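Local coordinates for protein diguanylate cyclase/phosphodiesterase (Caldicellulosiruptor saccharolyticus, PDB 3MTK) that probably takes part in cyclic di-GMP turnover as a phosphodiesterase, of which this chain is the GGDEF (diguanylate cyclase-like) domain, at residues His65-Ile70 with Gln107-Asn113; Leu58-Leu62 with Val114-Ile119; Leu42-Asp46 with Val121-Ile125; Ile97-Glu102 with Tyr159-Lys163. All coordinates share one frame. Residue numbers count along the deposited sequence, not the author numbering.

Contact 1: residues His65-Ile70 with Gln107-Asn113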
loop_
_atom_site.group_PDB
_atom_site.type_symbol
_atom_site.label_atom_id
_atom_site.label_comp_id
_atom_site.label_asym_id
_atom_site.label_seq_id
_atom_site.Cartn_x
_atom_site.Cartn_y
_atom_site.Cartn_z
ATOM N N HIS A 65 -0.470 -13.389 1.780
ATOM C CA HIS A 65 -0.945 -13.158 3.143
ATOM C C HIS A 65 -1.034 -11.663 3.406
ATOM O O HIS A 65 -2.051 -11.169 3.892
ATOM C CB HIS A 65 0.008 -13.776 4.166
ATOM C CG HIS A 65 -0.263 -15.219 4.453
ATOM N ND1 HIS A 65 -0.288 -16.182 3.468
ATOM C CD2 HIS A 65 -0.524 -15.860 5.617
ATOM C CE1 HIS A 65 -0.553 -17.356 4.012
ATOM N NE2 HIS A 65 -0.700 -17.189 5.315
ATOM N N ILE A 66 0.032 -10.936 3.078
ATOM C CA ILE A 66 0.030 -9.501 3.307
ATOM C C ILE A 66 -1.097 -8.817 2.546
ATOM O O ILE A 66 -1.836 -8.021 3.123
ATOM C CB ILE A 66 1.373 -8.856 2.906
ATOM C CG1 ILE A 66 2.489 -9.372 3.817
ATOM C CG2 ILE A 66 1.271 -7.349 3.023
ATOM C CD1 ILE A 66 3.866 -8.891 3.447
ATOM N N SER A 67 -1.244 -9.129 1.262
ATOM C CA SER A 67 -2.294 -8.498 0.468
ATOM C C SER A 67 -3.671 -8.699 1.084
ATOM O O SER A 67 -4.474 -7.771 1.130
ATOM C CB SER A 67 -2.303 -9.050 -0.957
ATOM O OG SER A 67 -2.703 -10.409 -0.976
ATOM N N LYS A 68 -3.945 -9.907 1.566
ATOM C CA LYS A 68 -5.247 -10.183 2.156
ATOM C C LYS A 68 -5.486 -9.387 3.432
ATOM O O LYS A 68 -6.582 -8.866 3.653
ATOM C CB LYS A 68 -5.407 -11.683 2.394
ATOM C CG LYS A 68 -5.431 -12.448 1.074
ATOM C CD LYS A 68 -5.683 -13.933 1.242
ATOM C CE LYS A 68 -5.610 -14.654 -0.107
ATOM N NZ LYS A 68 -5.668 -16.138 0.066
ATOM N N ARG A 69 -4.463 -9.270 4.267
ATOM C CA ARG A 69 -4.615 -8.499 5.493
ATOM C C ARG A 69 -4.887 -7.033 5.119
ATOM O O ARG A 69 -5.767 -6.386 5.681
ATOM C CB ARG A 69 -3.351 -8.623 6.348
ATOM C CG ARG A 69 -3.453 -7.998 7.714
ATOM C CD ARG A 69 -2.262 -8.367 8.630
ATOM N NE ARG A 69 -2.115 -9.808 8.840
ATOM C CZ ARG A 69 -1.212 -10.358 9.658
ATOM N NH1 ARG A 69 -0.377 -9.583 10.344
ATOM N NH2 ARG A 69 -1.140 -11.682 9.789
ATOM N N ILE A 70 -4.133 -6.511 4.158
ATOM C CA ILE A 70 -4.320 -5.131 3.725
ATOM C C ILE A 70 -5.753 -5.020 3.212
ATOM O O ILE A 70 -6.508 -4.135 3.596
ATOM C CB ILE A 70 -3.355 -4.767 2.573
ATOM C CG1 ILE A 70 -1.902 -4.853 3.049
ATOM C CG2 ILE A 70 -3.656 -3.381 2.063
ATOM C CD1 ILE A 70 -0.891 -4.419 2.000
ATOM N N GLN A 107 -1.549 -3.770 12.887
ATOM C CA GLN A 107 -2.015 -5.081 12.466
ATOM C C GLN A 107 -1.060 -5.745 11.470
ATOM O O GLN A 107 -0.810 -6.959 11.538
ATOM C CB GLN A 107 -3.410 -4.950 11.864
ATOM C CG GLN A 107 -4.418 -4.443 12.889
ATOM C CD GLN A 107 -5.764 -4.126 12.282
ATOM O OE1 GLN A 107 -6.455 -5.011 11.772
ATOM N NE2 GLN A 107 -6.146 -2.854 12.327
ATOM N N LEU A 108 -0.528 -4.956 10.539
ATOM C CA LEU A 108 0.409 -5.492 9.558
ATOM C C LEU A 108 1.656 -6.000 10.268
ATOM O O LEU A 108 2.302 -6.940 9.821
ATOM C CB LEU A 108 0.794 -4.419 8.544
ATOM C CG LEU A 108 -0.202 -4.203 7.402
ATOM C CD1 LEU A 108 0.253 -3.018 6.552
ATOM C CD2 LEU A 108 -0.302 -5.477 6.561
ATOM N N LEU A 109 1.975 -5.366 11.389
ATOM C CA LEU A 109 3.134 -5.718 12.187
ATOM C C LEU A 109 2.940 -7.051 12.887
ATOM O O LEU A 109 3.893 -7.618 13.417
ATOM C CB LEU A 109 3.394 -4.616 13.210
ATOM C CG LEU A 109 4.549 -3.650 12.944
ATOM C CD1 LEU A 109 4.873 -3.572 11.466
ATOM C CD2 LEU A 109 4.187 -2.299 13.508
ATOM N N LEU A 110 1.703 -7.545 12.889
ATOM C CA LEU A 110 1.378 -8.825 13.522
ATOM C C LEU A 110 1.954 -9.976 12.694
ATOM O O LEU A 110 1.956 -9.927 11.465
ATOM C CB LEU A 110 -0.146 -8.984 13.665
ATOM C CG LEU A 110 -0.757 -8.711 15.042
ATOM C CD1 LEU A 110 -0.247 -7.410 15.601
ATOM C CD2 LEU A 110 -2.255 -8.691 14.932
ATOM N N PRO A 111 2.434 -11.032 13.360
ATOM C CA PRO A 111 3.026 -12.198 12.695
ATOM C C PRO A 111 2.170 -12.813 11.593
ATOM O O PRO A 111 0.957 -12.618 11.541
ATOM C CB PRO A 111 3.248 -13.179 13.846
ATOM C CG PRO A 111 3.404 -12.277 15.052
ATOM C CD PRO A 111 2.338 -11.247 14.814
ATOM N N TYR A 112 2.826 -13.554 10.702
ATOM C CA TYR A 112 2.146 -14.243 9.614
ATOM C C TYR A 112 2.524 -15.710 9.736
ATOM O O TYR A 112 3.705 -16.048 9.846
ATOM C CB TYR A 112 2.596 -13.723 8.238
ATOM C CG TYR A 112 2.255 -12.281 7.966
ATOM C CD1 TYR A 112 3.097 -11.259 8.378
ATOM C CD2 TYR A 112 1.060 -11.939 7.334
ATOM C CE1 TYR A 112 2.762 -9.939 8.179
ATOM C CE2 TYR A 112 0.718 -10.616 7.128
ATOM C CZ TYR A 112 1.570 -9.624 7.558
ATOM O OH TYR A 112 1.207 -8.312 7.403
ATOM N N ASN A 113 1.517 -16.575 9.736
ATOM C CA ASN A 113 1.750 -18.005 9.840
ATOM C C ASN A 113 1.692 -18.516 8.422
ATOM O O ASN A 113 0.635 -18.900 7.932
ATOM C CB ASN A 113 0.664 -18.664 10.704
ATOM C CG ASN A 113 0.903 -20.155 10.935
ATOM O OD1 ASN A 113 0.418 -20.721 11.915
ATOM N ND2 ASN A 113 1.638 -20.798 10.029
#
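Arg69 reaches from helix 56-74 across to the turn that leaves helix 97-108, and its guanidinium is met there by three backbone carbonyls. NH1 donates to Leu110 O at 2.6 Å and to Gln107 O at 2.9 Å, while NH2 donates to Pro111 O at 2.9 Å and 172°. All three oxygens lie near the guanidinium plane, which leaves a face to rest on Tyr112: the planes are inclined by 14°, and Arg69 CZ sits 3.7 Å from the ring centroid, over the face, as a cation-pi stack. Gln107 O also accepts from Leu110 N at 2.9 Å, so it serves two donors. In the GGDEF fold the contact joins two helices on one side of the central sheet at the point where the chain enters the small hairpin 112-119. On the opposite side of the Tyr112 ring from Arg69, Ile66 CG1 makes an off-centre CH-pi contact, 4.3 Å from the centroid. Separately, Ile70 CG1 packs on Leu108 CD2 at 3.9 Å; Phe123 of the central sheet touches Ile66, Leu108 and Tyr112. His65 ND1 is hydrogen-bonded to Glu61 O, and its NE2 donates only weakly to Asn113 O, at 3.4 Å and 129°.

Contact 2: residues Leu58-Leu62 with Val114-Ile119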
loop_
_atom_site.group_PDB
_atom_site.type_symbol
_atom_site.label_atom_id
_atom_site.label_comp_id
_atom_site.label_asym_id
_atom_site.label_seq_id
_atom_site.Cartn_x
_atom_site.Cartn_y
_atom_site.Cartn_z
ATOM N N LEU A 58 8.089 -19.367 -0.508
ATOM C CA LEU A 58 7.579 -18.997 0.794
ATOM C C LEU A 58 7.180 -17.511 0.766
ATOM O O LEU A 58 6.073 -17.142 1.171
ATOM C CB LEU A 58 8.663 -19.242 1.848
ATOM C CG LEU A 58 8.284 -19.234 3.333
ATOM C CD1 LEU A 58 7.802 -17.845 3.740
ATOM C CD2 LEU A 58 7.217 -20.285 3.586
ATOM N N VAL A 59 8.087 -16.674 0.265
ATOM C CA VAL A 59 7.868 -15.235 0.205
ATOM C C VAL A 59 6.694 -14.795 -0.662
ATOM O O VAL A 59 6.077 -13.765 -0.389
ATOM C CB VAL A 59 9.126 -14.509 -0.282
ATOM C CG1 VAL A 59 8.854 -13.027 -0.414
ATOM C CG2 VAL A 59 10.256 -14.755 0.687
ATOM N N ASP A 60 6.397 -15.547 -1.716
ATOM C CA ASP A 60 5.264 -15.179 -2.549
ATOM C C ASP A 60 3.995 -15.457 -1.753
ATOM O O ASP A 60 3.001 -14.740 -1.877
ATOM C CB ASP A 60 5.284 -15.949 -3.870
ATOM C CG ASP A 60 6.376 -15.448 -4.815
ATOM O OD1 ASP A 60 6.566 -14.216 -4.908
ATOM O OD2 ASP A 60 7.044 -16.273 -5.471
ATOM N N GLU A 61 4.049 -16.487 -0.911
ATOM C CA GLU A 61 2.920 -16.845 -0.063
ATOM C C GLU A 61 2.723 -15.738 0.962
ATOM O O GLU A 61 1.602 -15.337 1.260
ATOM C CB GLU A 61 3.191 -18.172 0.651
ATOM C CG GLU A 61 2.476 -19.365 0.034
ATOM C CD GLU A 61 0.970 -19.283 0.209
ATOM O OE1 GLU A 61 0.519 -19.240 1.374
ATOM O OE2 GLU A 61 0.240 -19.259 -0.809
ATOM N N LEU A 62 3.835 -15.254 1.493
ATOM C CA LEU A 62 3.833 -14.170 2.470
ATOM C C LEU A 62 3.149 -12.931 1.863
ATOM O O LEU A 62 2.297 -12.297 2.494
ATOM C CB LEU A 62 5.271 -13.822 2.823
ATOM C CG LEU A 62 5.617 -13.314 4.215
ATOM C CD1 LEU A 62 6.850 -12.429 4.068
ATOM C CD2 LEU A 62 4.458 -12.547 4.858
ATOM N N VAL A 114 2.837 -18.488 7.758
ATOM C CA VAL A 114 2.930 -18.947 6.384
ATOM C C VAL A 114 3.488 -20.364 6.352
ATOM O O VAL A 114 4.682 -20.576 6.558
ATOM C CB VAL A 114 3.843 -18.021 5.561
ATOM C CG1 VAL A 114 3.769 -18.396 4.088
ATOM C CG2 VAL A 114 3.435 -16.575 5.776
ATOM N N ASN A 115 2.617 -21.335 6.099
ATOM C CA ASN A 115 3.028 -22.731 6.051
ATOM C C ASN A 115 3.846 -23.091 7.290
ATOM O O ASN A 115 4.988 -23.542 7.188
ATOM C CB ASN A 115 3.858 -22.995 4.791
ATOM C CG ASN A 115 4.195 -24.469 4.612
ATOM O OD1 ASN A 115 3.301 -25.318 4.504
ATOM N ND2 ASN A 115 5.492 -24.781 4.579
ATOM N N GLY A 116 3.261 -22.875 8.463
ATOM C CA GLY A 116 3.956 -23.193 9.699
ATOM C C GLY A 116 5.072 -22.227 10.046
ATOM O O GLY A 116 5.539 -22.191 11.187
ATOM N N ASN A 117 5.509 -21.445 9.065
ATOM C CA ASN A 117 6.574 -20.470 9.284
ATOM C C ASN A 117 6.012 -19.184 9.895
ATOM O O ASN A 117 5.224 -18.476 9.262
ATOM C CB ASN A 117 7.266 -20.141 7.961
ATOM C CG ASN A 117 8.015 -21.320 7.383
ATOM O OD1 ASN A 117 9.175 -21.558 7.717
ATOM N ND2 ASN A 117 7.352 -22.072 6.513
ATOM N N LEU A 118 6.411 -18.895 11.129
ATOM C CA LEU A 118 5.956 -17.690 11.812
ATOM C C LEU A 118 6.847 -16.563 11.307
ATOM O O LEU A 118 8.049 -16.544 11.580
ATOM C CB LEU A 118 6.112 -17.833 13.328
ATOM C CG LEU A 118 5.279 -16.839 14.144
ATOM C CD1 LEU A 118 3.832 -17.320 14.157
ATOM C CD2 LEU A 118 5.813 -16.727 15.571
ATOM N N ILE A 119 6.262 -15.620 10.579
ATOM C CA ILE A 119 7.053 -14.536 10.018
ATOM C C ILE A 119 6.589 -13.139 10.385
ATOM O O ILE A 119 5.397 -12.831 10.384
ATOM C CB ILE A 119 7.110 -14.664 8.483
ATOM C CG1 ILE A 119 7.590 -16.069 8.117
ATOM C CG2 ILE A 119 8.059 -13.612 7.886
ATOM C CD1 ILE A 119 7.526 -16.365 6.644
#
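A beta hairpin with a two-residue loop, strands 112-114 and 117-119 joined by a type I' turn from Val114 to Asn117, packs on the early part of helix 56-74 within the GGDEF domain. The axes of helix 58-62 and strand 117-119 pass 11.2 Å apart at 56°, and the contact across this gap is made without hydrogen bonds. Leu58 (chi1 t, chi2 m) has a CA-CB bond directed sideways, yet its two methyls reach the hairpin: CD1 lies 3.3 Å from Ile119 CD1, and CD2 lies 4.0 Å from Val114 CG1. Val114, with chi1 at t, packs on the helix, its CG1 3.5 Å from Glu61 CB and its CG2 4.2 Å from Leu62 CG. Leu62 has an off-well chi1 of -149° and places CD1 4.2 Å from Ile119 CG2. Asn115 and Gly116 both have positive phi, as type I' requires. Asn117, in the m rotamer, folds its amide back over the turn, where ND2 donates to Val114 O at 3.1 Å.

Contact 3: residues Leu42-Asp46 with Val121-Ile125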
loop_
_atom_site.group_PDB
_atom_site.type_symbol
_atom_site.label_atom_id
_atom_site.label_comp_id
_atom_site.label_asym_id
_atom_site.label_seq_id
_atom_site.Cartn_x
_atom_site.Cartn_y
_atom_site.Cartn_z
ATOM N N LEU A 42 2.265 1.607 0.774
ATOM C CA LEU A 42 2.854 0.774 1.817
ATOM C C LEU A 42 3.979 -0.046 1.215
ATOM O O LEU A 42 3.801 -0.728 0.193
ATOM C CB LEU A 42 1.847 -0.202 2.434
ATOM C CG LEU A 42 0.642 0.238 3.248
ATOM C CD1 LEU A 42 -0.507 0.659 2.314
ATOM C CD2 LEU A 42 0.197 -0.934 4.099
ATOM N N GLU A 43 5.135 -0.005 1.858
ATOM C CA GLU A 43 6.269 -0.767 1.367
ATOM C C GLU A 43 6.667 -1.856 2.362
ATOM O O GLU A 43 6.822 -1.602 3.557
ATOM C CB GLU A 43 7.457 0.164 1.104
ATOM C CG GLU A 43 8.660 -0.553 0.505
ATOM C CD GLU A 43 9.792 0.386 0.139
ATOM O OE1 GLU A 43 9.508 1.554 -0.187
ATOM O OE2 GLU A 43 10.961 -0.050 0.161
ATOM N N VAL A 44 6.818 -3.076 1.866
ATOM C CA VAL A 44 7.232 -4.197 2.711
ATOM C C VAL A 44 8.752 -4.123 2.776
ATOM O O VAL A 44 9.428 -4.256 1.755
ATOM C CB VAL A 44 6.820 -5.542 2.096
ATOM C CG1 VAL A 44 7.040 -6.644 3.096
ATOM C CG2 VAL A 44 5.363 -5.496 1.664
ATOM N N ARG A 45 9.305 -3.909 3.963
ATOM C CA ARG A 45 10.762 -3.785 4.077
ATOM C C ARG A 45 11.562 -5.086 3.989
ATOM O O ARG A 45 11.084 -6.162 4.347
ATOM C CB ARG A 45 11.131 -3.066 5.378
ATOM C CG ARG A 45 10.491 -1.690 5.555
ATOM C CD ARG A 45 10.760 -0.791 4.367
ATOM N NE ARG A 45 12.185 -0.683 4.067
ATOM C CZ ARG A 45 13.045 0.071 4.745
ATOM N NH1 ARG A 45 12.637 0.801 5.771
ATOM N NH2 ARG A 45 14.325 0.093 4.397
ATOM N N ASP A 46 12.785 -4.961 3.489
ATOM C CA ASP A 46 13.725 -6.067 3.362
ATOM C C ASP A 46 13.177 -7.377 2.822
ATOM O O ASP A 46 13.539 -8.453 3.284
ATOM C CB ASP A 46 14.392 -6.283 4.710
ATOM C CG ASP A 46 14.935 -4.987 5.283
ATOM O OD1 ASP A 46 15.768 -4.339 4.605
ATOM O OD2 ASP A 46 14.514 -4.604 6.401
ATOM N N VAL A 121 7.405 -9.036 9.531
ATOM C CA VAL A 121 8.016 -8.132 8.574
ATOM C C VAL A 121 7.805 -6.700 8.990
ATOM O O VAL A 121 6.934 -6.406 9.794
ATOM C CB VAL A 121 7.409 -8.288 7.183
ATOM C CG1 VAL A 121 7.874 -9.578 6.553
ATOM C CG2 VAL A 121 5.899 -8.247 7.292
ATOM N N ASN A 122 8.610 -5.814 8.424
ATOM C CA ASN A 122 8.527 -4.392 8.698
ATOM C C ASN A 122 7.972 -3.683 7.488
ATOM O O ASN A 122 8.038 -4.210 6.379
ATOM C CB ASN A 122 9.904 -3.847 9.027
ATOM C CG ASN A 122 10.357 -4.267 10.394
ATOM O OD1 ASN A 122 11.552 -4.395 10.656
ATOM N ND2 ASN A 122 9.397 -4.476 11.287
ATOM N N PHE A 123 7.423 -2.491 7.713
ATOM C CA PHE A 123 6.827 -1.699 6.646
ATOM C C PHE A 123 7.155 -0.229 6.822
ATOM O O PHE A 123 7.804 0.171 7.783
ATOM C CB PHE A 123 5.291 -1.817 6.660
ATOM C CG PHE A 123 4.763 -3.237 6.599
ATOM C CD1 PHE A 123 4.795 -4.058 7.722
ATOM C CD2 PHE A 123 4.218 -3.734 5.431
ATOM C CE1 PHE A 123 4.288 -5.354 7.679
ATOM C CE2 PHE A 123 3.706 -5.028 5.376
ATOM C CZ PHE A 123 3.741 -5.839 6.504
ATOM N N ASN A 124 6.679 0.562 5.868
ATOM C CA ASN A 124 6.795 2.008 5.874
ATOM C C ASN A 124 5.614 2.482 5.048
ATOM O O ASN A 124 5.178 1.795 4.109
ATOM C CB ASN A 124 8.121 2.477 5.292
ATOM C CG ASN A 124 9.164 2.721 6.379
ATOM O OD1 ASN A 124 9.021 3.641 7.205
ATOM N ND2 ASN A 124 10.203 1.892 6.400
ATOM N N ILE A 125 5.070 3.635 5.418
ATOM C CA ILE A 125 3.904 4.152 4.735
ATOM C C ILE A 125 4.002 5.612 4.336
ATOM O O ILE A 125 4.377 6.465 5.140
ATOM C CB ILE A 125 2.649 3.946 5.608
ATOM C CG1 ILE A 125 2.255 2.469 5.580
ATOM C CG2 ILE A 125 1.513 4.818 5.128
ATOM C CD1 ILE A 125 1.063 2.125 6.478
HETATM O O HOH W 1 10.925 -6.590 7.177
#
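Leu42, Val44, Phe123 and Ile125 project from the same face of the sheet and form the apolar centre: Leu42 CG meets Ile125 CG1 at 3.6 Å, and Val44 CG2 meets Phe123 CE2 at 4.1 Å. Helices 56-74 and 97-108 cover this face, through Ile66 and Met104 among others. Between the strands, whose axes approach to 4.7 Å at 163°, Glu43 N donates to Asn124 O at 2.9 Å and 170°; the return bond, Asn124 N to Glu43 O, is weak (3.2 Å, 133°). The side chains of Glu43 and Asn124 point to the other face, where helix 137-154 lies and Glu43 forms a salt bridge with Lys152. Toward the end of the pairing, Arg45 N donates to Asn122 O at 2.7 Å. Beyond it a water bridges the segments, donating to Arg45 O at 2.9 Å and accepting from Asn122 N at 2.7 Å. This antiparallel pairing of strands 37-44 and 123-129, with helices on both faces, is characteristic of the central sheet of the GGDEF domain.

Contact 4: residues Ile97-Glu102 with Tyr159-Lys163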
loop_
_atom_site.group_PDB
_atom_site.type_symbol
_atom_site.label_atom_id
_atom_site.label_comp_id
_atom_site.label_asym_id
_atom_site.label_seq_id
_atom_site.Cartn_x
_atom_site.Cartn_y
_atom_site.Cartn_z
ATOM N N ILE A 97 -7.194 9.928 9.005
ATOM C CA ILE A 97 -6.352 9.004 8.262
ATOM C C ILE A 97 -5.115 8.508 9.015
ATOM O O ILE A 97 -4.646 7.398 8.758
ATOM C CB ILE A 97 -5.919 9.616 6.906
ATOM C CG1 ILE A 97 -5.159 8.560 6.102
ATOM C CG2 ILE A 97 -5.124 10.904 7.132
ATOM C CD1 ILE A 97 -4.265 9.109 5.041
ATOM N N SER A 98 -4.588 9.307 9.940
ATOM C CA SER A 98 -3.418 8.873 10.698
ATOM C C SER A 98 -3.770 7.624 11.508
ATOM O O SER A 98 -3.080 6.611 11.426
ATOM C CB SER A 98 -2.928 9.980 11.637
ATOM O OG SER A 98 -3.850 10.192 12.688
ATOM N N ASP A 99 -4.850 7.695 12.281
ATOM C CA ASP A 99 -5.277 6.558 13.089
ATOM C C ASP A 99 -5.544 5.355 12.194
ATOM O O ASP A 99 -5.288 4.215 12.577
ATOM C CB ASP A 99 -6.545 6.913 13.870
ATOM C CG ASP A 99 -7.352 5.686 14.267
ATOM O OD1 ASP A 99 -6.848 4.857 15.060
ATOM O OD2 ASP A 99 -8.494 5.548 13.777
ATOM N N PHE A 100 -6.070 5.622 11.002
ATOM C CA PHE A 100 -6.369 4.576 10.036
ATOM C C PHE A 100 -5.059 3.879 9.686
ATOM O O PHE A 100 -4.978 2.651 9.640
ATOM C CB PHE A 100 -6.976 5.191 8.775
ATOM C CG PHE A 100 -7.222 4.201 7.673
ATOM C CD1 PHE A 100 -8.319 3.345 7.715
ATOM C CD2 PHE A 100 -6.336 4.099 6.603
ATOM C CE1 PHE A 100 -8.532 2.397 6.700
ATOM C CE2 PHE A 100 -6.537 3.160 5.590
ATOM C CZ PHE A 100 -7.637 2.307 5.638
ATOM N N ILE A 101 -4.035 4.689 9.450
ATOM C CA ILE A 101 -2.712 4.206 9.096
ATOM C C ILE A 101 -2.098 3.370 10.207
ATOM O O ILE A 101 -1.596 2.274 9.967
ATOM C CB ILE A 101 -1.783 5.397 8.775
ATOM C CG1 ILE A 101 -2.175 5.997 7.419
ATOM C CG2 ILE A 101 -0.322 4.958 8.815
ATOM C CD1 ILE A 101 -1.403 7.253 7.038
ATOM N N GLU A 102 -2.151 3.893 11.428
ATOM C CA GLU A 102 -1.590 3.208 12.585
ATOM C C GLU A 102 -2.332 1.913 12.897
ATOM O O GLU A 102 -1.717 0.881 13.179
ATOM C CB GLU A 102 -1.621 4.134 13.798
ATOM C CG GLU A 102 -1.198 5.548 13.469
ATOM C CD GLU A 102 -0.969 6.381 14.701
ATOM O OE1 GLU A 102 -1.813 6.318 15.619
ATOM O OE2 GLU A 102 0.055 7.102 14.750
ATOM N N TYR A 159 5.572 6.418 9.222
ATOM C CA TYR A 159 4.745 6.877 8.110
ATOM C C TYR A 159 4.721 8.391 8.001
ATOM O O TYR A 159 4.897 9.096 8.995
ATOM C CB TYR A 159 3.308 6.373 8.267
ATOM C CG TYR A 159 2.570 6.969 9.447
ATOM C CD1 TYR A 159 2.606 6.356 10.703
ATOM C CD2 TYR A 159 1.817 8.130 9.305
ATOM C CE1 TYR A 159 1.907 6.883 11.783
ATOM C CE2 TYR A 159 1.108 8.666 10.374
ATOM C CZ TYR A 159 1.156 8.038 11.614
ATOM O OH TYR A 159 0.440 8.559 12.674
ATOM N N VAL A 160 4.496 8.881 6.786
ATOM C CA VAL A 160 4.423 10.315 6.525
ATOM C C VAL A 160 3.219 10.641 5.629
ATOM O O VAL A 160 2.971 9.957 4.631
ATOM C CB VAL A 160 5.712 10.829 5.830
ATOM C CG1 VAL A 160 5.605 12.327 5.590
ATOM C CG2 VAL A 160 6.934 10.519 6.687
ATOM N N ILE A 161 2.483 11.693 5.987
ATOM C CA ILE A 161 1.306 12.108 5.219
ATOM C C ILE A 161 1.481 13.513 4.666
ATOM O O ILE A 161 1.666 14.454 5.430
ATOM C CB ILE A 161 0.042 12.095 6.092
ATOM C CG1 ILE A 161 -0.122 10.722 6.753
ATOM C CG2 ILE A 161 -1.182 12.413 5.237
ATOM C CD1 ILE A 161 -1.296 10.641 7.701
ATOM N N PHE A 162 1.422 13.653 3.341
ATOM C CA PHE A 162 1.572 14.960 2.699
ATOM C C PHE A 162 0.242 15.661 2.406
ATOM O O PHE A 162 -0.652 15.094 1.777
ATOM C CB PHE A 162 2.360 14.839 1.390
ATOM C CG PHE A 162 3.852 14.716 1.573
ATOM C CD1 PHE A 162 4.471 15.148 2.745
ATOM C CD2 PHE A 162 4.648 14.203 0.545
ATOM C CE1 PHE A 162 5.860 15.074 2.888
ATOM C CE2 PHE A 162 6.045 14.127 0.679
ATOM C CZ PHE A 162 6.646 14.563 1.853
ATOM N N LYS A 163 0.129 16.904 2.866
ATOM C CA LYS A 163 -1.070 17.715 2.662
ATOM C C LYS A 163 -0.696 19.007 1.941
ATOM O O LYS A 163 0.381 19.554 2.163
ATOM C CB LYS A 163 -1.713 18.057 4.007
ATOM C CG LYS A 163 -2.501 16.919 4.628
ATOM C CD LYS A 163 -3.011 17.283 6.013
ATOM C CE LYS A 163 -4.078 16.305 6.475
ATOM N NZ LYS A 163 -3.623 14.895 6.354
#
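Apolar packing joins helix 97-108 to strand 159-163. Ile161 CD1 is shared by two helix side chains one turn apart, standing 3.5 Å from Ile101 CD1 and 3.9 Å from Ile97 CG2, and it also comes within 4.1 Å of Ser98 CA. The helix and strand segments run nearly antiparallel, at 154°, with axes 10.1 Å apart at closest approach, a spacing that these interposed side chains fill. In the alpha/beta fold of the GGDEF domain this is a helix lying against one face of the central sheet: Ile101 also touches Ile125 on the neighbouring strand 123-129, and Ile97 reaches Tyr38 and Ile40 on strand 37-44. Alternate strand residues serve opposite faces, so that Val160 and Phe162 pack instead on helix 137-154. The aromatic contact is a CH-pi interaction, with Ile101 CG2 over the face of the Tyr159 ring, 3.8 Å from the centroid and 19° off the normal. The polar link is a single hydrogen bond: Tyr159 OH donates to Glu102 OE2 at 2.6 Å, near the ring plane. Ser98 OG is engaged with Asn96, and Lys163 NZ has a weak hydrogen bond to Tyr38 OH.

Overall arrangement
Contact 3 is the most buried and lies nearest the centre of the chain; the other three are partly buried, contact 2 being the farthest out, its centre about 19 Å from that of the chain. Contacts 1 and 2 share helix 56-74 and the hairpin 112-119, and a probable hydrogen bond from Tyr112 N to Ile119 O, 2.7 Å, links the two contacts. Contacts 1 and 4 hold the two ends of helix 97-108, while contacts 3 and 4 meet through adjacent strands of the central sheet. Chemistry follows place: backbone pairing within the sheet in contact 3, arginine-to-carbonyl bonds at a helix exit in contact 1, side-chain packing without hydrogen bonds across contact 2, and apolar packing with one tyrosine-glutamate bond in contact 4.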